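Metallo-beta-lactamase domain-containing protein (Thermotoga maritima, PDB 3H3E) binds zinc and is probably a metal-dependent hydrolase of the metallo-beta-lactamase superfamily, although its reaction and substrate are unknown. Local coordinates at residues Glu28-Ser34 and Gly45-Phe50; Gly70-Ala75 and Arg101-Trp107. The protein carries 2 engineered substitutions. All coordinates share one frame. Numbering follows the deposited sequence.

Contact 1 (Glu28-Ser34 and Gly45-Phe50)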
loop_
_atom_site.group_PDB
_atom_site.type_symbol
_atom_site.label_atom_id
_atom_site.label_comp_id
_atom_site.label_asym_id
_atom_site.label_seq_id
_atom_site.Cartn_x
_atom_site.Cartn_y
_atom_site.Cartn_z
ATOM N N GLU A 28 -6.582 7.935 16.115
ATOM C CA GLU A 28 -7.092 6.591 16.305
ATOM C C GLU A 28 -6.337 5.619 15.429
ATOM O O GLU A 28 -5.710 6.006 14.443
ATOM C CB GLU A 28 -8.581 6.537 16.003
ATOM C CG GLU A 28 -9.413 7.392 16.937
ATOM C CD GLU A 28 -10.897 7.173 16.747
ATOM O OE1 GLU A 28 -11.269 6.322 15.904
ATOM O OE2 GLU A 28 -11.691 7.850 17.444
ATOM N N SER A 29 -6.381 4.349 15.800
ATOM C CA SER A 29 -5.658 3.331 15.062
ATOM C C SER A 29 -6.499 2.074 14.920
ATOM O O SER A 29 -7.277 1.724 15.803
ATOM C CB SER A 29 -4.341 2.994 15.763
ATOM O OG SER A 29 -4.572 2.315 16.982
ATOM N N GLU A 30 -6.347 1.400 13.792
ATOM C CA GLU A 30 -6.907 0.080 13.636
ATOM C C GLU A 30 -5.974 -0.749 12.780
ATOM O O GLU A 30 -4.984 -0.248 12.252
ATOM C CB GLU A 30 -8.304 0.145 13.022
ATOM C CG GLU A 30 -8.364 0.719 11.628
ATOM C CD GLU A 30 -9.789 0.920 11.148
ATOM O OE1 GLU A 30 -10.709 0.745 11.968
ATOM O OE2 GLU A 30 -9.995 1.261 9.962
ATOM N N HIS A 31 -6.279 -2.032 12.667
ATOM C CA HIS A 31 -5.615 -2.866 11.693
ATOM C C HIS A 31 -6.113 -2.495 10.302
ATOM O O HIS A 31 -7.170 -2.959 9.862
ATOM C CB HIS A 31 -5.916 -4.328 11.971
ATOM C CG HIS A 31 -5.194 -5.276 11.070
ATOM N ND1 HIS A 31 -3.822 -5.279 10.942
ATOM C CD2 HIS A 31 -5.651 -6.267 10.274
ATOM C CE1 HIS A 31 -3.467 -6.227 10.096
ATOM N NE2 HIS A 31 -4.558 -6.841 9.676
ATOM N N GLY A 32 -5.352 -1.640 9.626
ATOM C CA GLY A 32 -5.603 -1.290 8.247
ATOM C C GLY A 32 -4.659 -0.176 7.882
ATOM O O GLY A 32 -3.994 0.382 8.753
ATOM N N PHE A 33 -4.599 0.162 6.600
ATOM C CA PHE A 33 -3.677 1.182 6.141
ATOM C C PHE A 33 -4.408 2.235 5.292
ATOM O O PHE A 33 -5.282 1.903 4.500
ATOM C CB PHE A 33 -2.515 0.521 5.373
ATOM C CG PHE A 33 -1.416 1.473 4.984
ATOM C CD1 PHE A 33 -0.712 2.180 5.957
ATOM C CD2 PHE A 33 -1.095 1.670 3.651
ATOM C CE1 PHE A 33 0.295 3.076 5.598
ATOM C CE2 PHE A 33 -0.104 2.561 3.281
ATOM C CZ PHE A 33 0.598 3.262 4.255
ATOM N N SER A 34 -4.069 3.505 5.485
ATOM C CA SER A 34 -4.545 4.571 4.608
ATOM C C SER A 34 -3.593 5.739 4.740
ATOM O O SER A 34 -3.253 6.148 5.846
ATOM C CB SER A 34 -5.978 5.012 4.950
ATOM O OG SER A 34 -6.312 6.240 4.310
ATOM N N GLY A 45 -8.235 2.043 4.999
ATOM C CA GLY A 45 -8.428 1.309 6.238
ATOM C C GLY A 45 -9.560 0.293 6.269
ATOM O O GLY A 45 -10.069 -0.121 5.230
ATOM N N LYS A 46 -9.954 -0.105 7.479
ATOM C CA LYS A 46 -11.040 -1.060 7.714
ATOM C C LYS A 46 -12.373 -0.337 7.863
ATOM O O LYS A 46 -13.390 -0.756 7.302
ATOM C CB LYS A 46 -10.755 -1.853 8.994
ATOM C CG LYS A 46 -11.831 -2.846 9.419
ATOM C CD LYS A 46 -11.468 -3.554 10.731
ATOM C CE LYS A 46 -11.903 -2.749 11.933
ATOM N NZ LYS A 46 -11.375 -3.287 13.210
ATOM N N SER A 47 -12.362 0.749 8.635
ATOM C CA SER A 47 -13.574 1.524 8.899
ATOM C C SER A 47 -13.342 3.007 8.665
ATOM O O SER A 47 -12.648 3.383 7.732
ATOM C CB SER A 47 -14.041 1.303 10.323
ATOM O OG SER A 47 -13.011 1.656 11.208
ATOM N N ASP A 48 -13.904 3.849 9.525
ATOM C CA ASP A 48 -13.863 5.294 9.297
ATOM C C ASP A 48 -12.742 5.976 10.057
ATOM O O ASP A 48 -12.694 7.201 10.130
ATOM C CB ASP A 48 -15.203 5.948 9.650
ATOM C CG ASP A 48 -15.600 5.728 11.098
ATOM O OD1 ASP A 48 -14.860 5.037 11.835
ATOM O OD2 ASP A 48 -16.653 6.254 11.506
ATOM N N VAL A 49 -11.840 5.182 10.619
ATOM C CA VAL A 49 -10.671 5.733 11.293
ATOM C C VAL A 49 -9.911 6.751 10.440
ATOM O O VAL A 49 -9.526 7.804 10.928
ATOM C CB VAL A 49 -9.721 4.631 11.783
ATOM C CG1 VAL A 49 -8.357 5.207 12.124
ATOM C CG2 VAL A 49 -10.323 3.942 12.981
ATOM N N PHE A 50 -9.701 6.452 9.168
ATOM C CA PHE A 50 -9.024 7.404 8.301
ATOM C C PHE A 50 -9.730 8.768 8.252
ATOM O O PHE A 50 -9.069 9.800 8.242
ATOM C CB PHE A 50 -8.806 6.822 6.897
ATOM C CG PHE A 50 -10.049 6.773 6.042
ATOM C CD1 PHE A 50 -11.129 5.985 6.399
ATOM C CD2 PHE A 50 -10.118 7.490 4.855
ATOM C CE1 PHE A 50 -12.273 5.937 5.604
ATOM C CE2 PHE A 50 -11.247 7.432 4.059
ATOM C CZ PHE A 50 -12.335 6.653 4.441
HETATM O O HOH W 1 -9.758 3.764 8.232
HETATM O O HOH W 2 -8.469 -3.270 13.818
#
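Start with Glu-30, which has more surface covered here than any other residue of the two segments. Its extended side chain reaches across to the turn ahead of helix 49-56, and the carboxylate takes three hydrogen bonds there. OE2 accepts from Lys-46 N and from Ser-47 N, each at 2.8 Å, the second nearly straight at 168°, while OE1 accepts from Ser-47 OG at 2.6 Å. One acid thus satisfies two consecutive backbone amides and the neighbouring hydroxyl. Lys-46 NZ remains 4.3 Å from Glu-30 OE1, too far for a salt bridge, and meets water 2, which also binds His-31 N.

Gly-45 starts that turn. Its N donates to Phe-33 O (3.0 Å) and its CA lies 4.3 Å from the CA of Gly-32, so two glycines let the backbones close up. Gly-45 has positive phi, and a CB there would crowd the Glu-30 carboxylate. It closes the Asp-Thr-Gly sequence that, in the metallo-beta-lactamase fold, follows strand 40-42; the turn continues from it into helix 49-56. Ser-34 OG, on the neighbouring strand 34-37, bonds to Asp-43 O.

Val-49, in the first turn of the helix, lays its methyls against polar atoms of the loop, CG2 at 3.4 Å from Glu-30 OE1 and CG1 at 3.6 Å from Glu-28 O, so that the valine fills space beside the carboxylate. Water 1 is lodged beside it, bound by Glu-30 OE2 (3.1 Å), Ser-47 O (3.0 Å) and Phe-50 N (2.8 Å), and carries the carboxylate's reach on to an amide of the helix's first turn.

Contact 2 (Gly70-Ala75 and Arg101-Trp107). With ZN (zinc ion), chain B.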
loop_
_atom_site.group_PDB
_atom_site.type_symbol
_atom_site.label_atom_id
_atom_site.label_comp_id
_atom_site.label_asym_id
_atom_site.label_seq_id
_atom_site.Cartn_x
_atom_site.Cartn_y
_atom_site.Cartn_z
ATOM N N GLY A 70 -7.678 -5.677 -2.938
ATOM C CA GLY A 70 -9.025 -5.807 -2.405
ATOM C C GLY A 70 -9.206 -6.544 -1.089
ATOM O O GLY A 70 -10.153 -7.299 -0.949
ATOM N N HIS A 71 -8.308 -6.332 -0.130
ATOM C CA HIS A 71 -8.528 -6.798 1.240
ATOM C C HIS A 71 -9.365 -5.806 2.055
ATOM O O HIS A 71 -9.314 -4.592 1.826
ATOM C CB HIS A 71 -7.204 -7.022 1.955
ATOM C CG HIS A 71 -6.695 -8.420 1.852
ATOM N ND1 HIS A 71 -5.351 -8.715 1.755
ATOM C CD2 HIS A 71 -7.347 -9.606 1.822
ATOM C CE1 HIS A 71 -5.198 -10.026 1.680
ATOM N NE2 HIS A 71 -6.395 -10.590 1.719
ATOM N N TYR A 72 -10.114 -6.338 3.017
ATOM C CA TYR A 72 -11.003 -5.558 3.886
ATOM C C TYR A 72 -10.310 -4.395 4.619
ATOM O O TYR A 72 -10.891 -3.337 4.774
ATOM C CB TYR A 72 -11.659 -6.495 4.918
ATOM C CG TYR A 72 -10.706 -6.935 6.001
ATOM C CD1 TYR A 72 -10.735 -6.356 7.263
ATOM C CD2 TYR A 72 -9.746 -7.894 5.749
ATOM C CE1 TYR A 72 -9.844 -6.735 8.248
ATOM C CE2 TYR A 72 -8.852 -8.279 6.721
ATOM C CZ TYR A 72 -8.905 -7.697 7.968
ATOM O OH TYR A 72 -8.012 -8.094 8.939
ATOM N N ASP A 73 -9.076 -4.602 5.075
ATOM C CA ASP A 73 -8.346 -3.598 5.844
ATOM C C ASP A 73 -7.770 -2.487 4.964
ATOM O O ASP A 73 -7.127 -1.572 5.470
ATOM C CB ASP A 73 -7.239 -4.236 6.722
ATOM C CG ASP A 73 -6.260 -5.102 5.929
ATOM O OD1 ASP A 73 -6.733 -5.920 5.130
ATOM O OD2 ASP A 73 -5.015 -4.969 6.083
ATOM N N HIS A 74 -8.003 -2.560 3.654
ATOM C CA HIS A 74 -7.510 -1.539 2.728
ATOM C C HIS A 74 -8.639 -0.884 1.965
ATOM O O HIS A 74 -8.585 0.299 1.652
ATOM C CB HIS A 74 -6.464 -2.128 1.772
ATOM C CG HIS A 74 -5.263 -2.657 2.486
ATOM N ND1 HIS A 74 -4.049 -2.009 2.481
ATOM C CD2 HIS A 74 -5.113 -3.733 3.296
ATOM C CE1 HIS A 74 -3.192 -2.684 3.229
ATOM N NE2 HIS A 74 -3.814 -3.733 3.741
ATOM N N ALA A 75 -9.682 -1.651 1.693
ATOM C CA ALA A 75 -10.803 -1.145 0.915
ATOM C C ALA A 75 -12.043 -0.855 1.774
ATOM O O ALA A 75 -13.063 -0.411 1.262
ATOM C CB ALA A 75 -11.145 -2.132 -0.196
ATOM N N ARG A 101 -11.413 -17.614 6.438
ATOM C CA ARG A 101 -12.003 -16.340 6.810
ATOM C C ARG A 101 -12.152 -15.416 5.630
ATOM O O ARG A 101 -11.180 -15.097 4.960
ATOM C CB ARG A 101 -11.130 -15.631 7.834
ATOM C CG ARG A 101 -11.805 -14.446 8.472
ATOM C CD ARG A 101 -10.855 -13.745 9.393
ATOM N NE ARG A 101 -10.002 -12.798 8.681
ATOM C CZ ARG A 101 -8.679 -12.844 8.696
ATOM N NH1 ARG A 101 -8.069 -13.786 9.389
ATOM N NH2 ARG A 101 -7.973 -11.943 8.039
ATOM N N TYR A 102 -13.373 -14.957 5.395
ATOM C CA TYR A 102 -13.604 -14.008 4.335
ATOM C C TYR A 102 -12.870 -12.702 4.613
ATOM O O TYR A 102 -13.042 -12.095 5.666
ATOM C CB TYR A 102 -15.094 -13.754 4.170
ATOM C CG TYR A 102 -15.383 -12.639 3.196
ATOM C CD1 TYR A 102 -15.322 -12.859 1.821
ATOM C CD2 TYR A 102 -15.693 -11.361 3.646
ATOM C CE1 TYR A 102 -15.572 -11.845 0.927
ATOM C CE2 TYR A 102 -15.945 -10.344 2.759
ATOM C CZ TYR A 102 -15.886 -10.590 1.403
ATOM O OH TYR A 102 -16.140 -9.572 0.520
ATOM N N ALA A 103 -12.060 -12.265 3.653
ATOM C CA ALA A 103 -11.274 -11.042 3.796
ATOM C C ALA A 103 -11.456 -10.072 2.639
ATOM O O ALA A 103 -10.619 -9.214 2.406
ATOM C CB ALA A 103 -9.809 -11.384 3.958
ATOM N N GLY A 104 -12.542 -10.196 1.901
ATOM C CA GLY A 104 -12.723 -9.337 0.749
ATOM C C GLY A 104 -13.368 -8.018 1.100
ATOM O O GLY A 104 -13.531 -7.670 2.275
ATOM N N ALA A 105 -13.741 -7.284 0.060
ATOM C CA ALA A 105 -14.411 -6.004 0.209
ATOM C C ALA A 105 -15.797 -6.039 -0.442
ATOM O O ALA A 105 -16.053 -6.819 -1.360
ATOM C CB ALA A 105 -13.564 -4.902 -0.393
ATOM N N ASP A 106 -16.693 -5.185 0.037
ATOM C CA ASP A 106 -18.057 -5.151 -0.467
ATOM C C ASP A 106 -18.131 -4.220 -1.667
ATOM O O ASP A 106 -18.544 -3.077 -1.549
ATOM C CB ASP A 106 -19.030 -4.721 0.643
ATOM C CG ASP A 106 -20.487 -4.983 0.285
ATOM O OD1 ASP A 106 -20.762 -5.365 -0.870
ATOM O OD2 ASP A 106 -21.366 -4.804 1.153
ATOM N N TRP A 107 -17.724 -4.716 -2.826
ATOM C CA TRP A 107 -17.658 -3.885 -4.026
ATOM C C TRP A 107 -19.031 -3.519 -4.552
ATOM O O TRP A 107 -19.173 -2.509 -5.235
ATOM C CB TRP A 107 -16.823 -4.560 -5.132
ATOM C CG TRP A 107 -15.428 -4.794 -4.695
ATOM C CD1 TRP A 107 -14.865 -5.986 -4.353
ATOM C CD2 TRP A 107 -14.427 -3.798 -4.485
ATOM N NE1 TRP A 107 -13.566 -5.795 -3.955
ATOM C CE2 TRP A 107 -13.273 -4.459 -4.034
ATOM C CE3 TRP A 107 -14.390 -2.411 -4.646
ATOM C CZ2 TRP A 107 -12.090 -3.779 -3.750
ATOM C CZ3 TRP A 107 -13.227 -1.741 -4.362
ATOM C CH2 TRP A 107 -12.088 -2.425 -3.914
HETATM ZN ZN ZN B . -3.554 -7.659 2.433
HETATM O O HOH W 3 -12.181 -8.068 -2.582
#
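Arg-101, on short strand 101-102, opens the segment at the surface, its NH2 4.0 Å from Tyr-72 OH, a loose approach. Tyr-102 turns off to Gln-95. Ala-103 then does most of the work: its carbonyl accepts the hydrogen bond from Tyr-72 N (3.0 Å), receives a CA-H...O contact from His-71 CA (3.4 Å) and lies 3.3 Å from His-71 CD2, at the imidazole edge. Its methyl rests 3.9 Å from Tyr-72 CD2. At Gly-104 the chain runs close against Gly-70 and Tyr-72, with CA 3.7 Å from Gly-70 O and its own O 3.4 Å from Tyr-72 CB. Next, Ala-105 CB meets Ala-75 CB at 3.7 Å, and its N shares water 3 with Gly-70 O and Trp-107 NE1. Past Asp-106, the centre of an inverse gamma turn, Trp-107 brings CH2 to 3.8 Å from Ala-75 CB and its ring edge to Gly-70.

Segment 70-75 carries most of the HxHxDH signature, which begins at His-69 and runs into helix 72-75. His-71 ND1 binds zinc at 2.2 Å beside His-69 and His-182. Ala-103 O implies that segment 101-107 borders this ligand at CD2, while zinc and neighbouring rings also hold the imidazole.

The two contacts lie side by side, their centres 13 Å apart, and follow in series along the chain: contact 1 closes before contact 2 opens. Strands 34-37, 40-42 and 64-66 belong to one mixed sheet, and segments 45-50 and 70-75 follow strands 40-42 and 64-66. The contacts meet where loop 28-34 passes helix 72-75. Phe-33 N probably donates to Asp-73 O (3.3 Å), His-31 CD2 packs 3.3 Å from Tyr-72 OH, and Gly-32 CA lies 3.7 Å from Asp-73 CB. Helix 72-75 is therefore flanked by segment 28-34 as well as by segment 101-107. Both contacts border the zinc site. Asp-73, His-74 and His-236 may form a second metal site, empty here.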